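Local coordinates for Pbp related beta-lactamase (Pyrococcus abyssi, PDB 2QMI) that hydrolyses peptides as an archaeal, self-compartmentalizing serine peptidase of the penicillin-binding-protein and beta-lactamase family, assembled into an octamer, at the interface of chains A and B and the interface of chains A and C. Residues are numbered along the deposited sequence; one frame, centred on the assembly and turned at random. Chains: chain A/B/C, Pbp related beta-lactamase.

Contact 1: the interface of chains A and B. Residues chain A 418-421; chain B 359, 386-387, 404.
A:Leu418 and B:Asp386 meet with their side chains at about a right angle, the branched end of the leucine laid across the base of the aspartate. CD1 is the methyl that does the touching. CD1 of A:Leu418 packs on the methylene of the acid, 3.3 Å from CB of B:Asp386, with the carboxyl group alongside. Chi1 of A:Leu418 is -138°, away from a staggered value, and this turn lays CG and CD1 over the aspartate. Behind it, CG2 of B:Val387 borders the leucine, 4.1 Å from CB of A:Leu418. The tip of the B:Phe404 ring, CZ, faces the backbone N of A:Leu418.

The carboxylate of B:Asp386 continues beneath the turn that follows. Its CG is set beside its own backbone N (chi1 -73°), which directs the carboxylate towards chain A. OD2 of B:Asp386 comes to 2.7 Å from the amide N of A:Asn420. The N-H points elsewhere, so the pair is close but not hydrogen-bonded. OD1 lies farther along the same backbone, near CA and C of A:Asn420. From the other end of the turn comes B:Arg359, whose chain is extended from CG to NE and delivers the guanidinium nitrogen NH1 to 3.6 Å from CA of A:Gly421. The positive group might help balance the nearby acid, although the two form no direct salt bridge here.

A:Asn420 and A:Gly421, both with positive phi, make the tight hairpin turn joining strands 412-419 and 422-431. It packs against the bend of chain B between strands 378-384 and 387-392, flanked by strand 400-405 and helix 355-364, all within the Pab87 octamerisation region, and the two-fold symmetry of the interface repeats the patch with the chains exchanged.

Contact 2: the interface of chains A and C. Residues chain A 130-132; chain C 14-15, 18-20, 39.
With CG anti to the backbone N (chi1 -169°), A:Trp130 extends its indole across the boundary to C:Lys18, whose own CG is likewise anti to N and reaches over one face of the ring. Both belong to the beta-lactamase/penicillin-binding-protein region of their chains. The two side chains cross at about a right angle, the lysine, bent at chi2, lying over the ring face with its CG near the rim and CE passing near CE3. On the opposite face sits N of A:Pro132, so the ring is held between its own chain and the partner.

The indole nitrogen carries the polar link. NE1 of A:Trp130 donates to the carbonyl O of C:Val19 at 3.0 Å, fairly straight at 155° on the hydrogen. The acceptor is slightly tilted from the ring plane, and the donor stands above the carbonyl plane, 64° out of it, and not on a lone pair. CD1 of A:Trp130 faces O of C:Met14 at 3.4 Å, towards the C-terminal end of helix 3-16, whose carbonyls would present partial negative charge to this part of the ring. CZ2 touches CA of C:Pro20.

A:Pro132 and C:Met14 cross obliquely, CG of the proline meeting CB of the methionine. The same CG of A:Pro132 lies 3.6 Å from O of C:Val19, the oxygen that accepts from the indole, and its CB rests against CA of C:Gly39. A water joins O of A:Trp130 to O of C:Ala15, while the methyl of C:Ala15 lies against the same tryptophan carbonyl.

Contact 1: the interface of chains A and B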
ATOM      1  N   LEU A 418      30.909 -18.130   8.185  1.00 33.45           N
ATOM      2  CA  LEU A 418      30.734 -19.472   8.728  1.00 34.75           C
ATOM      3  C   LEU A 418      30.253 -20.461   7.675  1.00 36.22           C
ATOM      4  O   LEU A 418      29.289 -20.198   6.949  1.00 36.30           O
ATOM      5  CB  LEU A 418      29.757 -19.439   9.904  1.00 34.22           C
ATOM      6  CG  LEU A 418      30.178 -20.313  11.094  1.00 34.01           C
ATOM      7  CD1 LEU A 418      30.197 -21.780  10.668  1.00 34.40           C
ATOM      8  CD2 LEU A 418      31.557 -19.877  11.611  1.00 32.68           C
ATOM      9  N   SER A 419      30.940 -21.603   7.606  1.00 37.73           N
ATOM     10  CA  SER A 419      30.632 -22.665   6.646  1.00 38.61           C
ATOM     11  C   SER A 419      30.587 -24.001   7.372  1.00 39.16           C
ATOM     12  O   SER A 419      31.626 -24.504   7.809  1.00 39.31           O
ATOM     13  CB  SER A 419      31.727 -22.761   5.588  1.00 40.05           C
ATOM     14  OG  SER A 419      32.894 -23.370   6.143  1.00 39.97           O
ATOM     15  N   ASN A 420      29.397 -24.579   7.483  1.00 39.21           N
ATOM     16  CA  ASN A 420      29.215 -25.863   8.159  1.00 39.88           C
ATOM     17  C   ASN A 420      29.997 -25.996   9.474  1.00 39.33           C
ATOM     18  O   ASN A 420      30.050 -27.086  10.051  1.00 40.22           O
ATOM     19  CB  ASN A 420      29.596 -27.012   7.218  1.00 39.70           C
ATOM     20  CG  ASN A 420      28.945 -28.336   7.609  1.00 39.90           C
ATOM     21  OD1 ASN A 420      29.183 -28.879   8.701  1.00 39.71           O
ATOM     22  ND2 ASN A 420      28.115 -28.868   6.709  1.00 39.40           N
ATOM     23  N   GLY A 421      30.599 -24.908   9.954  1.00 39.01           N
ATOM     24  CA  GLY A 421      31.346 -24.983  11.205  1.00 37.80           C
ATOM     25  C   GLY A 421      32.793 -24.506  11.181  1.00 37.42           C
ATOM     26  O   GLY A 421      33.424 -24.374  12.238  1.00 36.84           O
TER
ATOM     27  N   ARG B 359      24.649 -29.666  15.606  1.00 24.75           N
ATOM     28  CA  ARG B 359      24.750 -28.213  15.631  1.00 26.50           C
ATOM     29  C   ARG B 359      23.397 -27.576  15.330  1.00 26.12           C
ATOM     30  O   ARG B 359      23.033 -26.575  15.943  1.00 26.63           O
ATOM     31  CB  ARG B 359      25.801 -27.702  14.628  1.00 28.14           C
ATOM     32  CG  ARG B 359      27.252 -27.841  15.122  1.00 32.34           C
ATOM     33  CD  ARG B 359      28.195 -26.810  14.463  1.00 34.28           C
ATOM     34  NE  ARG B 359      29.494 -26.753  15.145  1.00 37.38           N
ATOM     35  CZ  ARG B 359      30.308 -25.695  15.136  1.00 38.15           C
ATOM     36  NH1 ARG B 359      29.962 -24.595  14.478  1.00 38.33           N
ATOM     37  NH2 ARG B 359      31.467 -25.733  15.796  1.00 38.41           N
ATOM     38  N   ASP B 386      24.549 -21.224   9.889  1.00 30.64           N
ATOM     39  CA  ASP B 386      25.509 -21.366  10.981  1.00 31.36           C
ATOM     40  C   ASP B 386      25.554 -20.131  11.870  1.00 29.66           C
ATOM     41  O   ASP B 386      26.023 -20.194  12.999  1.00 28.54           O
ATOM     42  CB  ASP B 386      26.921 -21.604  10.431  1.00 34.90           C
ATOM     43  CG  ASP B 386      27.099 -22.995   9.848  1.00 39.15           C
ATOM     44  OD1 ASP B 386      26.813 -23.977  10.573  1.00 41.50           O
ATOM     45  OD2 ASP B 386      27.526 -23.111   8.672  1.00 40.69           O
ATOM     46  N   VAL B 387      25.056 -19.009  11.356  1.00 29.35           N
ATOM     47  CA  VAL B 387      25.091 -17.750  12.089  1.00 28.80           C
ATOM     48  C   VAL B 387      23.857 -17.428  12.928  1.00 29.03           C
ATOM     49  O   VAL B 387      22.718 -17.513  12.455  1.00 28.85           O
ATOM     50  CB  VAL B 387      25.340 -16.571  11.120  1.00 28.60           C
ATOM     51  CG1 VAL B 387      25.350 -15.253  11.892  1.00 28.19           C
ATOM     52  CG2 VAL B 387      26.652 -16.780  10.384  1.00 28.41           C
ATOM     53  N   PHE B 404      28.957 -15.715  15.555  1.00 26.13           N
ATOM     54  CA  PHE B 404      29.600 -16.915  15.051  1.00 25.94           C
ATOM     55  C   PHE B 404      29.927 -17.841  16.208  1.00 25.21           C
ATOM     56  O   PHE B 404      30.789 -17.534  17.019  1.00 25.92           O
ATOM     57  CB  PHE B 404      30.910 -16.555  14.340  1.00 26.86           C
ATOM     58  CG  PHE B 404      30.731 -15.876  13.008  1.00 26.37           C
ATOM     59  CD1 PHE B 404      29.471 -15.502  12.552  1.00 26.30           C
ATOM     60  CD2 PHE B 404      31.838 -15.613  12.205  1.00 26.18           C
ATOM     61  CE1 PHE B 404      29.321 -14.879  11.318  1.00 26.94           C
ATOM     62  CE2 PHE B 404      31.697 -14.991  10.972  1.00 25.66           C
ATOM     63  CZ  PHE B 404      30.441 -14.624  10.527  1.00 26.56           C
TER

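Contact 2: the interface of chains A and C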
ATOM      1  N   TRP A 130       9.261   1.362  28.074  1.00 24.60           N
ATOM      2  CA  TRP A 130       8.941   2.415  29.030  1.00 21.89           C
ATOM      3  C   TRP A 130       9.370   2.072  30.459  1.00 19.84           C
ATOM      4  O   TRP A 130       9.218   0.940  30.903  1.00 20.25           O
ATOM      5  CB  TRP A 130       7.425   2.659  28.969  1.00 20.96           C
ATOM      6  CG  TRP A 130       6.926   3.884  29.683  1.00 23.54           C
ATOM      7  CD1 TRP A 130       6.207   3.921  30.843  1.00 22.68           C
ATOM      8  CD2 TRP A 130       7.084   5.250  29.265  1.00 23.47           C
ATOM      9  NE1 TRP A 130       5.907   5.220  31.174  1.00 21.75           N
ATOM     10  CE2 TRP A 130       6.432   6.057  30.225  1.00 22.81           C
ATOM     11  CE3 TRP A 130       7.713   5.868  28.176  1.00 22.79           C
ATOM     12  CZ2 TRP A 130       6.388   7.455  30.128  1.00 23.54           C
ATOM     13  CZ3 TRP A 130       7.669   7.261  28.080  1.00 23.29           C
ATOM     14  CH2 TRP A 130       7.008   8.036  29.054  1.00 23.18           C
ATOM     15  N   LEU A 131       9.922   3.061  31.156  1.00 19.70           N
ATOM     16  CA  LEU A 131      10.365   2.919  32.549  1.00 19.79           C
ATOM     17  C   LEU A 131      10.417   4.341  33.123  1.00 19.96           C
ATOM     18  O   LEU A 131      11.489   4.929  33.256  1.00 19.63           O
ATOM     19  CB  LEU A 131      11.756   2.270  32.624  1.00 19.25           C
ATOM     20  CG  LEU A 131      12.262   1.949  34.045  1.00 19.60           C
ATOM     21  CD1 LEU A 131      11.278   1.001  34.739  1.00 19.04           C
ATOM     22  CD2 LEU A 131      13.652   1.323  33.994  1.00 18.65           C
ATOM     23  N   PRO A 132       9.249   4.905  33.473  1.00 19.93           N
ATOM     24  CA  PRO A 132       9.112   6.256  34.022  1.00 20.88           C
ATOM     25  C   PRO A 132       9.702   6.489  35.403  1.00 21.37           C
ATOM     26  O   PRO A 132       8.973   6.767  36.350  1.00 21.34           O
ATOM     27  CB  PRO A 132       7.602   6.474  33.998  1.00 19.78           C
ATOM     28  CG  PRO A 132       7.092   5.117  34.341  1.00 19.63           C
ATOM     29  CD  PRO A 132       7.941   4.222  33.461  1.00 19.66           C
TER
ATOM     30  N   MET C  14       3.435   0.756  35.988  1.00 23.14           N
ATOM     31  CA  MET C  14       3.565   1.946  35.148  1.00 22.20           C
ATOM     32  C   MET C  14       4.402   1.612  33.914  1.00 23.34           C
ATOM     33  O   MET C  14       4.158   2.137  32.826  1.00 22.24           O
ATOM     34  CB  MET C  14       4.231   3.090  35.917  1.00 21.17           C
ATOM     35  CG  MET C  14       3.405   3.643  37.072  1.00 19.39           C
ATOM     36  SD  MET C  14       4.142   5.123  37.815  1.00 18.94           S
ATOM     37  CE  MET C  14       3.642   6.382  36.611  1.00 17.07           C
ATOM     38  N   ALA C  15       5.392   0.741  34.089  1.00 23.65           N
ATOM     39  CA  ALA C  15       6.247   0.329  32.979  1.00 24.83           C
ATOM     40  C   ALA C  15       5.465  -0.631  32.078  1.00 25.16           C
ATOM     41  O   ALA C  15       5.382  -0.435  30.862  1.00 23.89           O
ATOM     42  CB  ALA C  15       7.511  -0.350  33.502  1.00 22.72           C
ATOM     43  N   LYS C  18       2.593   1.334  30.370  1.00 24.08           N
ATOM     44  CA  LYS C  18       2.962   2.608  29.765  1.00 23.64           C
ATOM     45  C   LYS C  18       2.155   3.770  30.349  1.00 23.25           C
ATOM     46  O   LYS C  18       1.463   4.502  29.628  1.00 22.14           O
ATOM     47  CB  LYS C  18       2.791   2.559  28.243  1.00 24.01           C
ATOM     48  CG  LYS C  18       3.475   3.718  27.530  1.00 25.35           C
ATOM     49  CD  LYS C  18       4.083   3.270  26.210  1.00 26.64           C
ATOM     50  CE  LYS C  18       4.994   4.343  25.633  1.00 27.21           C
ATOM     51  NZ  LYS C  18       5.727   3.866  24.432  1.00 27.48           N
ATOM     52  N   VAL C  19       2.243   3.917  31.669  1.00 21.22           N
ATOM     53  CA  VAL C  19       1.571   4.992  32.384  1.00 19.92           C
ATOM     54  C   VAL C  19       2.644   6.058  32.610  1.00 20.31           C
ATOM     55  O   VAL C  19       3.727   5.753  33.110  1.00 20.88           O
ATOM     56  CB  VAL C  19       1.035   4.521  33.762  1.00 19.20           C
ATOM     57  CG1 VAL C  19       0.288   5.647  34.437  1.00 18.29           C
ATOM     58  CG2 VAL C  19       0.130   3.311  33.595  1.00 18.61           C
ATOM     59  N   PRO C  20       2.367   7.316  32.220  1.00 20.15           N
ATOM     60  CA  PRO C  20       3.340   8.400  32.397  1.00 20.28           C
ATOM     61  C   PRO C  20       3.547   8.906  33.831  1.00 20.67           C
ATOM     62  O   PRO C  20       4.673   9.191  34.231  1.00 19.44           O
ATOM     63  CB  PRO C  20       2.812   9.490  31.466  1.00 19.97           C
ATOM     64  CG  PRO C  20       1.354   9.264  31.481  1.00 22.18           C
ATOM     65  CD  PRO C  20       1.226   7.763  31.407  1.00 20.58           C
ATOM     66  N   GLY C  39       6.944   8.850  38.249  1.00 23.15           N
ATOM     67  CA  GLY C  39       6.932   9.163  36.835  1.00 20.50           C
ATOM     68  C   GLY C  39       6.821  10.632  36.490  1.00 19.82           C
ATOM     69  O   GLY C  39       7.241  11.498  37.259  1.00 20.18           O
TER
HETATM   70  O   HOH W   1       7.609  -1.081  29.232  1.00 33.52           O

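Contact 1 and contact 2 have C-alpha centres about 41 Å apart and share no residue or secondary-structure element. Chain A takes part in both, turning its C-terminal octamerisation region towards chain B and its beta-lactamase region towards chain C. Contact 1 belongs to a two-fold interface, whereas the interface holding contact 2 is not an exact two-fold. One subunit can therefore engage two different neighbours at once through separate surfaces. Repeated over eight copies, such a combination would help close the octamer, in keeping with a self-compartmentalizing peptidase, though these patches alone do not show how an inner compartment is bounded.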